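PDB 2G5G: putative lipoprotein from Campylobacter jejuni subsp. jejuni, which binds heme as a cofacial pair within a dimer and probably serves in bacterial heme uptake or transport. Local coordinates for residues N75-V80 with H211-L216. Sequence-based numbering, arbitrary orientation.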
ATOM      1  N   ASN A  75      10.049   3.048  44.081  1.00 30.28           N
ATOM      2  CA  ASN A  75      11.278   2.974  43.302  1.00 30.86           C
ATOM      3  C   ASN A  75      11.337   1.762  42.383  1.00 29.37           C
ATOM      4  O   ASN A  75      12.405   1.204  42.174  1.00 29.70           O
ATOM      5  CB  ASN A  75      12.518   2.986  44.213  1.00 32.36           C
ATOM      6  CG  ASN A  75      12.838   4.353  44.718  1.00 35.36           C
ATOM      7  OD1 ASN A  75      13.036   5.290  43.935  1.00 38.15           O
ATOM      8  ND2 ASN A  75      12.887   4.492  46.044  1.00 39.31           N
ATOM      9  N   ILE A  76      10.193   1.346  41.856  1.00 27.20           N
ATOM     10  CA  ILE A  76      10.171   0.282  40.857  1.00 24.74           C
ATOM     11  C   ILE A  76      10.109   0.949  39.476  1.00 23.53           C
ATOM     12  O   ILE A  76       9.205   1.765  39.229  1.00 23.92           O
ATOM     13  CB  ILE A  76       8.979  -0.651  41.094  1.00 25.22           C
ATOM     14  CG1 ILE A  76       9.155  -1.377  42.441  1.00 24.15           C
ATOM     15  CG2 ILE A  76       8.843  -1.651  39.938  1.00 24.65           C
ATOM     16  CD1 ILE A  76       7.911  -2.074  42.927  1.00 26.23           C
ATOM     17  N   ASN A  77      11.083   0.642  38.606  1.00 22.79           N
ATOM     18  CA  ASN A  77      11.127   1.165  37.239  1.00 22.46           C
ATOM     19  C   ASN A  77       9.856   0.767  36.481  1.00 22.82           C
ATOM     20  O   ASN A  77       9.386  -0.357  36.629  1.00 22.93           O
ATOM     21  CB  ASN A  77      12.313   0.608  36.440  1.00 22.80           C
ATOM     22  CG  ASN A  77      13.646   1.174  36.866  1.00 26.66           C
ATOM     23  OD1 ASN A  77      13.722   2.267  37.408  1.00 27.45           O
ATOM     24  ND2 ASN A  77      14.715   0.420  36.605  1.00 28.41           N
ATOM     25  N   PHE A  78       9.344   1.676  35.658  1.00 21.86           N
ATOM     26  CA  PHE A  78       8.147   1.369  34.869  1.00 21.74           C
ATOM     27  C   PHE A  78       8.187   2.121  33.561  1.00 21.99           C
ATOM     28  O   PHE A  78       8.176   3.376  33.556  1.00 22.03           O
ATOM     29  CB  PHE A  78       6.884   1.760  35.657  1.00 22.08           C
ATOM     30  CG  PHE A  78       5.591   1.537  34.910  1.00 22.13           C
ATOM     31  CD1 PHE A  78       4.649   2.564  34.806  1.00 23.14           C
ATOM     32  CD2 PHE A  78       5.294   0.287  34.359  1.00 20.71           C
ATOM     33  CE1 PHE A  78       3.436   2.354  34.149  1.00 22.53           C
ATOM     34  CE2 PHE A  78       4.063   0.072  33.689  1.00 22.58           C
ATOM     35  CZ  PHE A  78       3.148   1.092  33.604  1.00 21.73           C
ATOM     36  N   ASP A  79       8.213   1.369  32.455  1.00 20.17           N
ATOM     37  CA  ASP A  79       8.338   1.956  31.106  1.00 21.45           C
ATOM     38  C   ASP A  79       7.111   1.735  30.220  1.00 20.98           C
ATOM     39  O   ASP A  79       6.298   0.894  30.548  1.00 20.49           O
ATOM     40  CB  ASP A  79       9.562   1.400  30.419  1.00 20.35           C
ATOM     41  CG  ASP A  79      10.850   1.758  31.158  1.00 24.61           C
ATOM     42  OD1 ASP A  79      10.901   2.850  31.770  1.00 22.20           O
ATOM     43  OD2 ASP A  79      11.787   0.939  31.147  1.00 25.94           O
ATOM     44  N   VAL A  80       6.997   2.488  29.117  1.00 21.58           N
ATOM     45  CA  VAL A  80       5.845   2.409  28.199  1.00 20.39           C
ATOM     46  C   VAL A  80       6.289   2.173  26.759  1.00 21.34           C
ATOM     47  O   VAL A  80       7.062   2.948  26.198  1.00 20.97           O
ATOM     48  CB  VAL A  80       4.940   3.656  28.280  1.00 19.64           C
ATOM     49  CG1 VAL A  80       3.792   3.582  27.236  1.00 17.72           C
ATOM     50  CG2 VAL A  80       4.353   3.778  29.657  1.00 20.08           C
ATOM     51  N   HIS A 211      12.458  -6.879  27.691  1.00 19.91           N
ATOM     52  CA  HIS A 211      12.641  -5.671  28.476  1.00 20.52           C
ATOM     53  C   HIS A 211      12.916  -5.991  29.953  1.00 20.21           C
ATOM     54  O   HIS A 211      12.275  -6.869  30.536  1.00 20.77           O
ATOM     55  CB  HIS A 211      11.443  -4.731  28.360  1.00 20.88           C
ATOM     56  CG  HIS A 211      11.765  -3.341  28.785  1.00 20.33           C
ATOM     57  ND1 HIS A 211      12.791  -2.616  28.211  1.00 22.08           N
ATOM     58  CD2 HIS A 211      11.226  -2.550  29.738  1.00 19.77           C
ATOM     59  CE1 HIS A 211      12.873  -1.438  28.806  1.00 21.48           C
ATOM     60  NE2 HIS A 211      11.936  -1.373  29.740  1.00 21.80           N
ATOM     61  N   VAL A 212      13.849  -5.261  30.562  1.00 20.92           N
ATOM     62  CA  VAL A 212      14.263  -5.606  31.958  1.00 21.65           C
ATOM     63  C   VAL A 212      13.409  -4.980  33.077  1.00 21.15           C
ATOM     64  O   VAL A 212      13.558  -5.344  34.248  1.00 22.66           O
ATOM     65  CB  VAL A 212      15.753  -5.299  32.192  1.00 22.05           C
ATOM     66  CG1 VAL A 212      16.602  -6.187  31.269  1.00 22.60           C
ATOM     67  CG2 VAL A 212      16.050  -3.817  31.982  1.00 23.68           C
ATOM     68  N   ASN A 213      12.549  -4.028  32.709  1.00 20.53           N
ATOM     69  CA  ASN A 213      11.657  -3.351  33.666  1.00 20.20           C
ATOM     70  C   ASN A 213      10.202  -3.712  33.385  1.00 19.85           C
ATOM     71  O   ASN A 213       9.875  -4.117  32.289  1.00 19.07           O
ATOM     72  CB  ASN A 213      11.785  -1.840  33.567  1.00 18.97           C
ATOM     73  CG  ASN A 213      13.188  -1.342  33.885  1.00 21.65           C
ATOM     74  OD1 ASN A 213      13.832  -1.854  34.799  1.00 20.45           O
ATOM     75  ND2 ASN A 213      13.664  -0.348  33.124  1.00 20.20           N
ATOM     76  N   LYS A 214       9.342  -3.551  34.391  1.00 19.99           N
ATOM     77  CA  LYS A 214       7.903  -3.614  34.150  1.00 18.97           C
ATOM     78  C   LYS A 214       7.543  -2.664  33.011  1.00 19.17           C
ATOM     79  O   LYS A 214       8.135  -1.570  32.826  1.00 18.99           O
ATOM     80  CB  LYS A 214       7.122  -3.326  35.441  1.00 19.13           C
ATOM     81  CG  LYS A 214       5.650  -3.779  35.370  1.00 19.71           C
ATOM     82  CD  LYS A 214       4.799  -3.275  36.608  1.00 20.04           C
ATOM     83  CE  LYS A 214       5.344  -3.808  37.937  1.00 19.55           C
ATOM     84  NZ  LYS A 214       5.266  -5.323  38.045  1.00 23.55           N
ATOM     85  N   VAL A 215       6.566  -3.071  32.211  1.00 19.04           N
ATOM     86  CA  VAL A 215       6.297  -2.345  30.964  1.00 19.29           C
ATOM     87  C   VAL A 215       4.826  -2.408  30.627  1.00 18.91           C
ATOM     88  O   VAL A 215       4.186  -3.474  30.813  1.00 17.99           O
ATOM     89  CB  VAL A 215       7.201  -2.839  29.780  1.00 18.44           C
ATOM     90  CG1 VAL A 215       6.950  -4.347  29.424  1.00 19.91           C
ATOM     91  CG2 VAL A 215       7.049  -1.934  28.500  1.00 20.68           C
ATOM     92  N   LEU A 216       4.300  -1.262  30.172  1.00 18.07           N
ATOM     93  CA  LEU A 216       2.969  -1.189  29.569  1.00 18.25           C
ATOM     94  C   LEU A 216       3.069  -0.893  28.053  1.00 19.18           C
ATOM     95  O   LEU A 216       3.779   0.048  27.637  1.00 18.76           O
ATOM     96  CB  LEU A 216       2.129  -0.101  30.254  1.00 17.04           C
ATOM     97  CG  LEU A 216       0.687   0.063  29.703  1.00 18.91           C
ATOM     98  CD1 LEU A 216      -0.302   0.386  30.775  1.00 24.13           C
ATOM     99  CD2 LEU A 216       0.725   1.165  28.672  1.00 22.99           C
TER
HETATM  100  O   HOH W   1      10.449  -2.872  36.892  1.00 21.72           O
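OD2 of D79 is gripped by two donors from 211-216. NE2 of H211 lies 2.7 Å from OD2 of D79, in the plane of the imidazole and on the anti lone pair of the carboxylate; the ring and carboxylate planes are turned 61° apart. N213 comes to the syn side, its ND2 3.0 Å from D79 OD2 in a nearly straight bond that tilts out of the carboxylate plane. The other oxygen, OD1, is held by the backbone N of K136, so both ends of this buried carboxylate are tied and its rotation is fixed. N213 also hands its OD1 to ND2 of N77 at 3.0 Å, the donor standing above the carbonyl plane. The backbones beside these side chains run parallel: D79 N bonds K214 O, and D79 O takes L216 N. Just ahead of that ladder a water bridges N77 O and K214 N. On the face shared by F78, V80 and L216, CZ of the F78 ring lies 3.7 Å from CB of L216, and L71 of helix 54-73 packs against F78. The contact joins neighbouring parallel strands at their N-terminal ends, as each enters the central sheet. Three N-H donors on the carboxylate, counting K136 N, would probably stabilise a charged D79, and that charge could in turn raise the pKa of H211; the NE2 bond itself needs only a neutral ring.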